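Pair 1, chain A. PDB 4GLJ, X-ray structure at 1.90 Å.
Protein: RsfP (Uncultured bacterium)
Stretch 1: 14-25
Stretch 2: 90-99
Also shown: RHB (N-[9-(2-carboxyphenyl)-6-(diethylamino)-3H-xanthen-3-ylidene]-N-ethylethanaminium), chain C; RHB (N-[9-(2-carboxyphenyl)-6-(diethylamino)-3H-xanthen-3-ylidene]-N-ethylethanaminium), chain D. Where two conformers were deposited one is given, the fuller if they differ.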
# COMPACT_ATOMS: atom_id res chain seq x y z
N ALA A 14 -9.17 19.50 -28.12
CA ALA A 14 -10.45 19.04 -27.67
C ALA A 14 -10.62 19.57 -26.28
O ALA A 14 -9.68 19.70 -25.53
CB ALA A 14 -10.56 17.55 -27.68
N ASP A 15 -11.83 19.94 -25.96
CA ASP A 15 -12.08 20.52 -24.66
C ASP A 15 -12.49 19.39 -23.71
O ASP A 15 -12.48 19.57 -22.49
CB ASP A 15 -13.25 21.46 -24.87
CG ASP A 15 -13.59 22.27 -23.66
OD1 ASP A 15 -12.68 22.95 -23.14
OD2 ASP A 15 -14.80 22.29 -23.28
N ILE A 16 -12.94 18.28 -24.29
CA ILE A 16 -13.63 17.22 -23.57
C ILE A 16 -13.01 15.88 -23.98
O ILE A 16 -12.76 15.69 -25.18
CB ILE A 16 -15.12 17.14 -23.98
CG1 ILE A 16 -15.82 18.48 -23.69
CG2 ILE A 16 -15.82 15.97 -23.21
CD1 ILE A 16 -17.19 18.60 -24.40
N ALA A 17 -12.75 15.00 -23.00
CA ALA A 17 -12.21 13.67 -23.26
C ALA A 17 -12.99 12.62 -22.56
O ALA A 17 -13.50 12.81 -21.44
CB ALA A 17 -10.73 13.62 -22.87
N ILE A 18 -13.12 11.48 -23.22
CA ILE A 18 -13.72 10.33 -22.61
C ILE A 18 -12.60 9.28 -22.47
O ILE A 18 -11.90 8.95 -23.46
CB ILE A 18 -14.81 9.75 -23.51
CG1 ILE A 18 -15.85 10.84 -23.91
CG2 ILE A 18 -15.46 8.50 -22.91
CD1 ILE A 18 -16.55 11.45 -22.68
N ILE A 19 -12.46 8.72 -21.25
CA ILE A 19 -11.48 7.66 -21.01
C ILE A 19 -12.32 6.44 -20.83
O ILE A 19 -13.12 6.31 -19.89
CB ILE A 19 -10.56 7.89 -19.76
CG1 ILE A 19 -9.79 9.19 -19.92
CG2 ILE A 19 -9.66 6.64 -19.58
CD1 ILE A 19 -8.88 9.53 -18.75
N GLY A 20 -12.21 5.53 -21.82
CA GLY A 20 -13.06 4.37 -21.85
C GLY A 20 -12.45 3.13 -21.18
O GLY A 20 -11.33 2.71 -21.58
N GLY A 21 -13.21 2.52 -20.24
CA GLY A 21 -12.86 1.34 -19.43
C GLY A 21 -13.15 0.03 -20.10
O GLY A 21 -13.26 -0.03 -21.35
N SER A 22 -13.30 -1.01 -19.29
CA SER A 22 -13.57 -2.33 -19.82
C SER A 22 -14.86 -2.31 -20.64
O SER A 22 -15.88 -1.79 -20.18
CB SER A 22 -13.68 -3.33 -18.69
OG SER A 22 -12.42 -3.51 -18.07
N GLY A 23 -14.82 -2.91 -21.86
CA GLY A 23 -15.98 -2.97 -22.73
C GLY A 23 -16.09 -1.76 -23.67
O GLY A 23 -16.84 -1.82 -24.60
N LEU A 24 -15.37 -0.67 -23.40
CA LEU A 24 -15.28 0.52 -24.30
C LEU A 24 -13.95 0.73 -25.06
O LEU A 24 -13.04 1.46 -24.58
CB LEU A 24 -15.58 1.79 -23.52
CG LEU A 24 -17.01 2.04 -23.07
CD1 LEU A 24 -17.20 1.40 -21.71
CD2 LEU A 24 -17.16 3.57 -23.03
N TYR A 25 -13.88 0.17 -26.27
CA TYR A 25 -12.65 0.15 -27.08
C TYR A 25 -12.77 1.15 -28.21
O TYR A 25 -11.76 1.61 -28.75
CB TYR A 25 -12.31 -1.30 -27.56
CG TYR A 25 -12.32 -2.19 -26.32
CD1 TYR A 25 -13.14 -3.33 -26.23
CD2 TYR A 25 -11.58 -1.79 -25.18
CE1 TYR A 25 -13.16 -4.09 -25.04
CE2 TYR A 25 -11.61 -2.51 -23.99
CZ TYR A 25 -12.39 -3.65 -23.92
OH TYR A 25 -12.37 -4.33 -22.73
N VAL A 90 -7.67 19.57 -23.10
CA VAL A 90 -8.87 19.02 -22.47
C VAL A 90 -9.05 19.69 -21.12
O VAL A 90 -8.10 19.84 -20.34
CB VAL A 90 -8.70 17.48 -22.30
CG1 VAL A 90 -9.78 16.85 -21.41
CG2 VAL A 90 -8.66 16.83 -23.70
N ARG A 91 -10.27 20.12 -20.87
CA ARG A 91 -10.64 20.80 -19.65
C ARG A 91 -11.59 19.91 -18.85
O ARG A 91 -11.77 20.11 -17.66
CB ARG A 91 -11.34 22.12 -20.02
CG ARG A 91 -10.39 23.08 -20.75
CD ARG A 91 -11.13 24.25 -21.37
NE ARG A 91 -11.93 24.92 -20.36
CZ ARG A 91 -13.21 25.19 -20.46
NH1 ARG A 91 -13.90 24.90 -21.55
NH2 ARG A 91 -13.79 25.74 -19.43
N TYR A 92 -12.20 18.94 -19.55
CA TYR A 92 -13.17 18.04 -18.89
C TYR A 92 -12.91 16.62 -19.29
O TYR A 92 -12.78 16.33 -20.44
CB TYR A 92 -14.63 18.33 -19.25
CG TYR A 92 -15.06 19.80 -18.99
CD1 TYR A 92 -15.43 20.23 -17.70
CD2 TYR A 92 -14.99 20.74 -20.02
CE1 TYR A 92 -15.82 21.56 -17.47
CE2 TYR A 92 -15.36 22.09 -19.81
CZ TYR A 92 -15.78 22.47 -18.55
OH TYR A 92 -16.15 23.78 -18.35
N ILE A 93 -12.82 15.72 -18.28
CA ILE A 93 -12.73 14.24 -18.54
C ILE A 93 -13.91 13.52 -17.91
O ILE A 93 -14.23 13.77 -16.74
CB ILE A 93 -11.42 13.62 -17.93
CG1 ILE A 93 -10.23 14.19 -18.71
CG2 ILE A 93 -11.44 12.09 -18.04
CD1 ILE A 93 -8.87 13.82 -18.08
N VAL A 94 -14.53 12.64 -18.68
CA VAL A 94 -15.43 11.66 -18.15
C VAL A 94 -14.75 10.30 -18.26
O VAL A 94 -14.46 9.81 -19.33
CB VAL A 94 -16.81 11.60 -18.87
CG1 VAL A 94 -17.71 10.52 -18.21
CG2 VAL A 94 -17.49 12.97 -18.75
N SER A 95 -14.56 9.66 -17.13
CA SER A 95 -13.96 8.32 -17.06
C SER A 95 -15.15 7.35 -17.01
O SER A 95 -16.09 7.51 -16.21
CB SER A 95 -13.22 8.19 -15.71
OG SER A 95 -13.21 6.78 -15.34
N VAL A 96 -15.12 6.35 -17.84
CA VAL A 96 -16.20 5.42 -17.90
C VAL A 96 -15.63 4.10 -17.50
O VAL A 96 -14.75 3.59 -18.20
CB VAL A 96 -16.82 5.34 -19.31
CG1 VAL A 96 -17.96 4.32 -19.25
CG2 VAL A 96 -17.31 6.75 -19.78
N SER A 97 -16.06 3.58 -16.34
CA SER A 97 -15.38 2.44 -15.72
C SER A 97 -16.31 1.33 -15.23
O SER A 97 -17.37 1.62 -14.62
CB SER A 97 -14.64 2.94 -14.51
OG SER A 97 -13.69 3.84 -15.03
N ALA A 98 -15.88 0.08 -15.41
CA ALA A 98 -16.66 -1.07 -14.96
C ALA A 98 -16.34 -1.20 -13.47
O ALA A 98 -15.14 -1.04 -13.06
CB ALA A 98 -16.24 -2.36 -15.68
N VAL A 99 -17.37 -1.44 -12.66
CA VAL A 99 -17.15 -1.61 -11.22
C VAL A 99 -17.95 -2.78 -10.67
O VAL A 99 -18.90 -3.32 -11.30
CB VAL A 99 -17.53 -0.34 -10.38
CG1 VAL A 99 -16.60 0.82 -10.75
CG2 VAL A 99 -19.05 -0.05 -10.48
O2 RHB C . -12.47 -11.48 -19.82
C26 RHB C . -12.83 -12.35 -19.01
C19 RHB C . -13.18 -11.99 -17.61
C14 RHB C . -13.32 -10.71 -17.09
C15 RHB C . -13.67 -10.58 -15.75
C16 RHB C . -13.86 -11.67 -14.92
C17 RHB C . -13.70 -12.93 -15.43
C18 RHB C . -13.37 -13.08 -16.77
C9 RHB C . -13.17 -9.40 -17.80
C8 RHB C . -12.89 -8.21 -16.94
C13 RHB C . -12.77 -8.31 -15.56
C12 RHB C . -12.50 -7.20 -14.75
C11 RHB C . -12.33 -5.96 -15.33
N1 RHB C . -12.12 -4.80 -14.54
C35 RHB C . -13.06 -4.99 -13.42
C36 RHB C . -14.36 -5.48 -14.04
C22 RHB C . -10.75 -4.44 -14.07
C23 RHB C . -10.06 -3.53 -15.10
C10 RHB C . -12.48 -5.87 -16.70
C7 RHB C . -12.74 -6.97 -17.50
O1 RHB C . -12.86 -6.82 -18.86
C1 RHB C . -13.12 -7.85 -19.73
C2 RHB C . -13.29 -9.15 -19.27
C6 RHB C . -13.21 -7.56 -21.08
C5 RHB C . -13.46 -8.56 -22.00
C4 RHB C . -13.63 -9.86 -21.57
C3 RHB C . -13.55 -10.16 -20.20
N2 RHB C . -13.56 -8.21 -23.36
C24 RHB C . -12.27 -7.74 -23.91
C25 RHB C . -12.55 -6.82 -25.09
C33 RHB C . -14.11 -9.33 -24.15
C34 RHB C . -14.79 -8.77 -25.39
O3 RHB C . -12.96 -13.54 -19.35
O2 RHB D . -18.90 -9.67 -11.85
C26 RHB D . -18.97 -10.08 -13.03
C19 RHB D . -17.90 -9.58 -13.96
C14 RHB D . -16.81 -8.97 -13.41
C15 RHB D . -15.79 -8.49 -14.24
C16 RHB D . -15.89 -8.58 -15.62
C17 RHB D . -17.00 -9.18 -16.18
C18 RHB D . -18.00 -9.67 -15.35
C9 RHB D . -16.64 -8.88 -11.94
C8 RHB D . -17.01 -10.03 -11.09
C13 RHB D . -17.56 -11.14 -11.70
C12 RHB D . -17.95 -12.23 -10.93
C11 RHB D . -17.79 -12.22 -9.55
N1 RHB D . -18.21 -13.39 -8.86
C35 RHB D . -17.52 -14.58 -9.39
C36 RHB D . -18.43 -15.42 -10.26
C22 RHB D . -18.01 -13.32 -7.40
C23 RHB D . -17.48 -14.64 -6.86
C10 RHB D . -17.22 -11.08 -8.93
C7 RHB D . -16.82 -9.96 -9.70
O1 RHB D . -16.26 -8.81 -9.12
C1 RHB D . -15.87 -7.70 -9.89
C2 RHB D . -16.04 -7.70 -11.29
C6 RHB D . -15.31 -6.55 -9.31
C5 RHB D . -14.95 -5.49 -10.16
C4 RHB D . -15.13 -5.50 -11.53
C3 RHB D . -15.68 -6.63 -12.10
N2 RHB D . -14.32 -4.36 -9.66
C24 RHB D . -13.53 -4.95 -8.61
C25 RHB D . -12.13 -4.42 -8.78
C33 RHB D . -13.29 -4.00 -10.64
C34 RHB D . -13.90 -3.51 -11.94
O3 RHB D . -19.90 -10.85 -13.41

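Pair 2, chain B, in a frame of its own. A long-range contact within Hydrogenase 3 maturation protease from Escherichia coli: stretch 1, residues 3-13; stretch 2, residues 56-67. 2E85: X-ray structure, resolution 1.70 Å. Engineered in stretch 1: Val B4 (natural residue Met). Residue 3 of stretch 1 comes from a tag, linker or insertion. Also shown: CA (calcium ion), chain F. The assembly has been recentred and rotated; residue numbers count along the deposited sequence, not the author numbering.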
# COMPACT_ATOMS: atom_id res chain seq x y z
N ALA B 3 -12.22 -24.28 -3.09
CA ALA B 3 -11.53 -24.85 -4.25
C ALA B 3 -10.84 -23.80 -5.13
O ALA B 3 -10.54 -24.07 -6.29
CB ALA B 3 -12.49 -25.71 -5.08
N VAL B 4 -10.59 -22.62 -4.56
CA VAL B 4 -9.96 -21.52 -5.32
C VAL B 4 -8.49 -21.85 -5.58
O VAL B 4 -7.81 -22.40 -4.72
CB VAL B 4 -10.12 -20.13 -4.62
CG1 VAL B 4 -9.29 -19.02 -5.32
CG2 VAL B 4 -11.58 -19.73 -4.57
N THR B 5 -8.04 -21.51 -6.79
CA THR B 5 -6.65 -21.64 -7.16
C THR B 5 -6.16 -20.31 -7.76
O THR B 5 -5.32 -19.64 -7.18
CB THR B 5 -6.43 -22.80 -8.16
OG1 THR B 5 -7.37 -22.71 -9.24
CG2 THR B 5 -6.64 -24.13 -7.45
N ASP B 6 -6.71 -19.95 -8.90
CA ASP B 6 -6.29 -18.79 -9.64
C ASP B 6 -7.15 -17.58 -9.33
O ASP B 6 -8.36 -17.70 -9.26
CB ASP B 6 -6.37 -19.12 -11.13
CG ASP B 6 -5.40 -20.19 -11.54
OD1 ASP B 6 -4.34 -20.29 -10.92
OD2 ASP B 6 -5.69 -20.92 -12.51
N VAL B 7 -6.52 -16.43 -9.19
CA VAL B 7 -7.27 -15.16 -9.02
C VAL B 7 -6.74 -14.17 -10.04
O VAL B 7 -5.54 -14.10 -10.26
CB VAL B 7 -7.11 -14.62 -7.58
CG1 VAL B 7 -7.80 -13.26 -7.43
CG2 VAL B 7 -7.73 -15.63 -6.57
N LEU B 8 -7.66 -13.41 -10.64
CA LEU B 8 -7.33 -12.39 -11.63
C LEU B 8 -7.80 -11.05 -11.09
O LEU B 8 -8.99 -10.85 -10.84
CB LEU B 8 -8.03 -12.71 -12.96
CG LEU B 8 -8.05 -11.62 -14.05
CD1 LEU B 8 -6.64 -11.17 -14.40
CD2 LEU B 8 -8.86 -12.03 -15.28
N LEU B 9 -6.85 -10.14 -10.87
CA LEU B 9 -7.20 -8.79 -10.36
C LEU B 9 -7.13 -7.86 -11.55
O LEU B 9 -6.08 -7.73 -12.17
CB LEU B 9 -6.23 -8.33 -9.27
CG LEU B 9 -6.41 -6.85 -8.83
CD1 LEU B 9 -7.79 -6.62 -8.16
CD2 LEU B 9 -5.31 -6.36 -7.93
N CYS B 10 -8.26 -7.24 -11.89
CA CYS B 10 -8.30 -6.33 -13.04
C CYS B 10 -8.30 -4.92 -12.50
O CYS B 10 -9.23 -4.56 -11.79
CB CYS B 10 -9.58 -6.49 -13.85
SG CYS B 10 -9.65 -8.07 -14.76
N VAL B 11 -7.31 -4.12 -12.90
CA VAL B 11 -7.16 -2.75 -12.41
C VAL B 11 -7.45 -1.73 -13.52
O VAL B 11 -7.03 -1.94 -14.65
CB VAL B 11 -5.69 -2.50 -11.85
CG1 VAL B 11 -5.47 -1.05 -11.42
CG2 VAL B 11 -5.36 -3.49 -10.70
N GLY B 12 -8.15 -0.65 -13.19
CA GLY B 12 -8.39 0.40 -14.16
C GLY B 12 -9.66 1.18 -13.92
O GLY B 12 -10.38 0.96 -12.95
N ASN B 13 -9.94 2.10 -14.82
CA ASN B 13 -11.08 3.01 -14.66
C ASN B 13 -11.73 3.15 -16.03
O ASN B 13 -11.10 3.66 -16.94
CB ASN B 13 -10.58 4.34 -14.12
CG ASN B 13 -11.71 5.33 -13.77
OD1 ASN B 13 -12.85 5.17 -14.20
ND2 ASN B 13 -11.37 6.33 -12.97
N LEU B 56 -9.00 -15.23 -0.28
CA LEU B 56 -9.24 -16.23 -1.33
C LEU B 56 -8.18 -17.35 -1.31
O LEU B 56 -8.42 -18.45 -1.84
CB LEU B 56 -9.31 -15.56 -2.70
CG LEU B 56 -10.63 -14.87 -3.04
CD1 LEU B 56 -10.42 -13.91 -4.24
CD2 LEU B 56 -11.75 -15.89 -3.31
N ARG B 57 -7.05 -17.07 -0.66
CA ARG B 57 -5.93 -18.02 -0.56
C ARG B 57 -5.53 -18.63 -1.93
O ARG B 57 -5.45 -19.87 -2.09
CB ARG B 57 -6.25 -19.11 0.46
CG ARG B 57 -6.55 -18.55 1.86
CD ARG B 57 -6.91 -19.66 2.82
NE ARG B 57 -8.05 -20.40 2.32
CZ ARG B 57 -8.65 -21.42 2.93
NH1 ARG B 57 -8.22 -21.84 4.13
NH2 ARG B 57 -9.68 -22.01 2.35
N PRO B 58 -5.27 -17.77 -2.92
CA PRO B 58 -4.92 -18.30 -4.22
C PRO B 58 -3.53 -18.91 -4.24
O PRO B 58 -2.69 -18.62 -3.38
CB PRO B 58 -4.93 -17.07 -5.13
CG PRO B 58 -4.75 -15.92 -4.22
CD PRO B 58 -5.26 -16.30 -2.89
N THR B 59 -3.34 -19.77 -5.23
CA THR B 59 -2.04 -20.34 -5.57
C THR B 59 -1.34 -19.49 -6.64
O THR B 59 -0.12 -19.53 -6.79
CB THR B 59 -2.20 -21.80 -6.07
OG1 THR B 59 -3.19 -21.84 -7.11
CG2 THR B 59 -2.66 -22.70 -4.93
N ARG B 60 -2.14 -18.77 -7.42
CA ARG B 60 -1.61 -17.96 -8.50
C ARG B 60 -2.46 -16.71 -8.65
O ARG B 60 -3.68 -16.79 -8.63
CB ARG B 60 -1.60 -18.75 -9.81
CG ARG B 60 -1.33 -17.93 -11.08
CD ARG B 60 -1.00 -18.84 -12.23
NE ARG B 60 -2.14 -19.67 -12.64
CZ ARG B 60 -2.11 -20.53 -13.66
NH1 ARG B 60 -1.00 -20.67 -14.38
NH2 ARG B 60 -3.19 -21.22 -13.97
N LEU B 61 -1.80 -15.56 -8.76
CA LEU B 61 -2.47 -14.29 -8.93
C LEU B 61 -1.94 -13.59 -10.21
O LEU B 61 -0.73 -13.38 -10.34
CB LEU B 61 -2.19 -13.39 -7.74
CG LEU B 61 -2.72 -11.95 -7.89
CD1 LEU B 61 -4.21 -11.88 -7.87
CD2 LEU B 61 -2.11 -11.07 -6.81
N LEU B 62 -2.87 -13.24 -11.10
CA LEU B 62 -2.57 -12.46 -12.31
C LEU B 62 -3.18 -11.08 -12.13
O LEU B 62 -4.37 -10.96 -11.82
CB LEU B 62 -3.20 -13.12 -13.55
CG LEU B 62 -3.08 -12.42 -14.90
CD1 LEU B 62 -1.62 -12.06 -15.31
CD2 LEU B 62 -3.74 -13.22 -15.99
N ILE B 63 -2.39 -10.05 -12.39
CA ILE B 63 -2.87 -8.67 -12.30
C ILE B 63 -2.77 -8.08 -13.68
O ILE B 63 -1.70 -8.18 -14.30
CB ILE B 63 -1.98 -7.85 -11.34
CG1 ILE B 63 -2.01 -8.48 -9.95
CG2 ILE B 63 -2.44 -6.39 -11.27
CD1 ILE B 63 -0.90 -8.01 -9.01
N VAL B 64 -3.86 -7.49 -14.16
CA VAL B 64 -3.89 -6.90 -15.49
C VAL B 64 -4.25 -5.42 -15.36
O VAL B 64 -5.27 -5.08 -14.75
CB VAL B 64 -4.94 -7.59 -16.40
CG1 VAL B 64 -5.18 -6.77 -17.70
CG2 VAL B 64 -4.55 -9.08 -16.67
N ASP B 65 -3.43 -4.56 -15.95
CA ASP B 65 -3.61 -3.12 -15.80
C ASP B 65 -3.08 -2.41 -17.03
O ASP B 65 -2.02 -2.77 -17.53
CB ASP B 65 -2.82 -2.65 -14.56
CG ASP B 65 -3.12 -1.19 -14.16
OD1 ASP B 65 -4.03 -0.57 -14.72
OD2 ASP B 65 -2.47 -0.69 -13.22
N ALA B 66 -3.80 -1.41 -17.52
CA ALA B 66 -3.27 -0.53 -18.53
C ALA B 66 -2.13 0.28 -17.85
O ALA B 66 -2.33 0.87 -16.78
CB ALA B 66 -4.36 0.43 -19.01
N THR B 67 -0.96 0.32 -18.49
CA THR B 67 0.25 0.84 -17.87
C THR B 67 1.10 1.48 -18.97
O THR B 67 1.37 0.83 -19.95
CB THR B 67 1.08 -0.34 -17.28
OG1 THR B 67 0.32 -1.03 -16.26
CG2 THR B 67 2.39 0.10 -16.73
CA CA F . -4.12 1.71 -15.07
O HOH W 1 -8.20 -21.51 -1.89
O HOH W 2 -2.89 -22.26 -9.99
O HOH W 3 -6.75 -1.04 -16.89
O HOH W 4 -2.24 1.94 -13.57
O HOH W 5 -4.39 1.89 -12.65
O HOH W 6 -3.17 3.75 -15.27

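Superposing the N, CA and C atoms of 14 central residues brings pair 2 onto pair 1 with an RMSD of 0.4 Å. In each pair two parallel strands lie side by side: their axes approach to 4.7 Å and cross at -19° in pair 1 and -17° in pair 2. The hydrogen-bond ladder matches rung for rung. In pair 1, Ala A17 N donates to Tyr A92 O (2.9 Å), Val A94 N to Ala A17 O (3.0 Å), Ile A19 N to Val A94 O (3.0 Å) and Val A96 N to Ile A19 O (2.9 Å). The counterparts in pair 2 run from Val B7 N to Arg B60 O (2.9 Å) up to Val B64 N to Leu B9 O (3.0 Å). The last rung differs in quality: Gly A21 N to Val A96 O is short (2.8 Å) but weak, bent to 123°, whereas Val B11 N to Val B64 O (2.9 Å) is nearly straight at 176°.

On one face, Ala A17 matches Val B7. The alanine reaches Val A90 (CB to CG1, 3.7 Å); the valine meets the matched Pro B58 (CG2 to CB, 3.5 Å) and also Leu B56 (CG2 to CD1, 4.0 Å); pair 2's stretch 2 covers 96 Å² of Val B7, against 60 Å² of Ala A17 covered in pair 1. Next along, Ile A19 extends CD1 to Ile A93 CG2 (3.7 Å), while Leu B9 meets the matched Leu B61 through CB and CD1 at 4.3 Å. Across from these, Ser A95 corresponds to Ile B63, whose CG1 lies 4.3 Å from Leu B9 CB.

The other face has an apolar centre in both pairs. Ile A18 touches Val A94 (CD1 to CB, 3.8 Å) and Val A96 (CG2 to CG2, 4.0 Å); Leu B8 uses CD1 for both Leu B62 CG (3.8 Å) and Val B64 CG2 (3.7 Å). Gly A20 matches Cys B10. A CB on the glycine would clash with Leu A24 O, 2.9 Å away, and Leu A24 CD1 itself packs on Val A96 CG1 (3.9 Å).

The charged pairing shifts position. In pair 1, Asp A15 OD1 forms a salt bridge to Arg A91 NH1 (2.8 Å), while Ile A16 and Tyr A92 make a looser apolar contact (CG1 to CD2, 4.4 Å). In pair 2 the positions matching Ile A16 and Tyr A92 carry the salt bridge: Arg B60 NE to Asp B6 OD1 and NH2 to OD2, both 2.9 Å.

At Gly A21, a CB would clash with Val A96 O at 2.5 Å. The CA of the matched Val B11 is displaced 0.9 Å, and Val B11 CG2 packs on Ile B63 CG2 (4.2 Å).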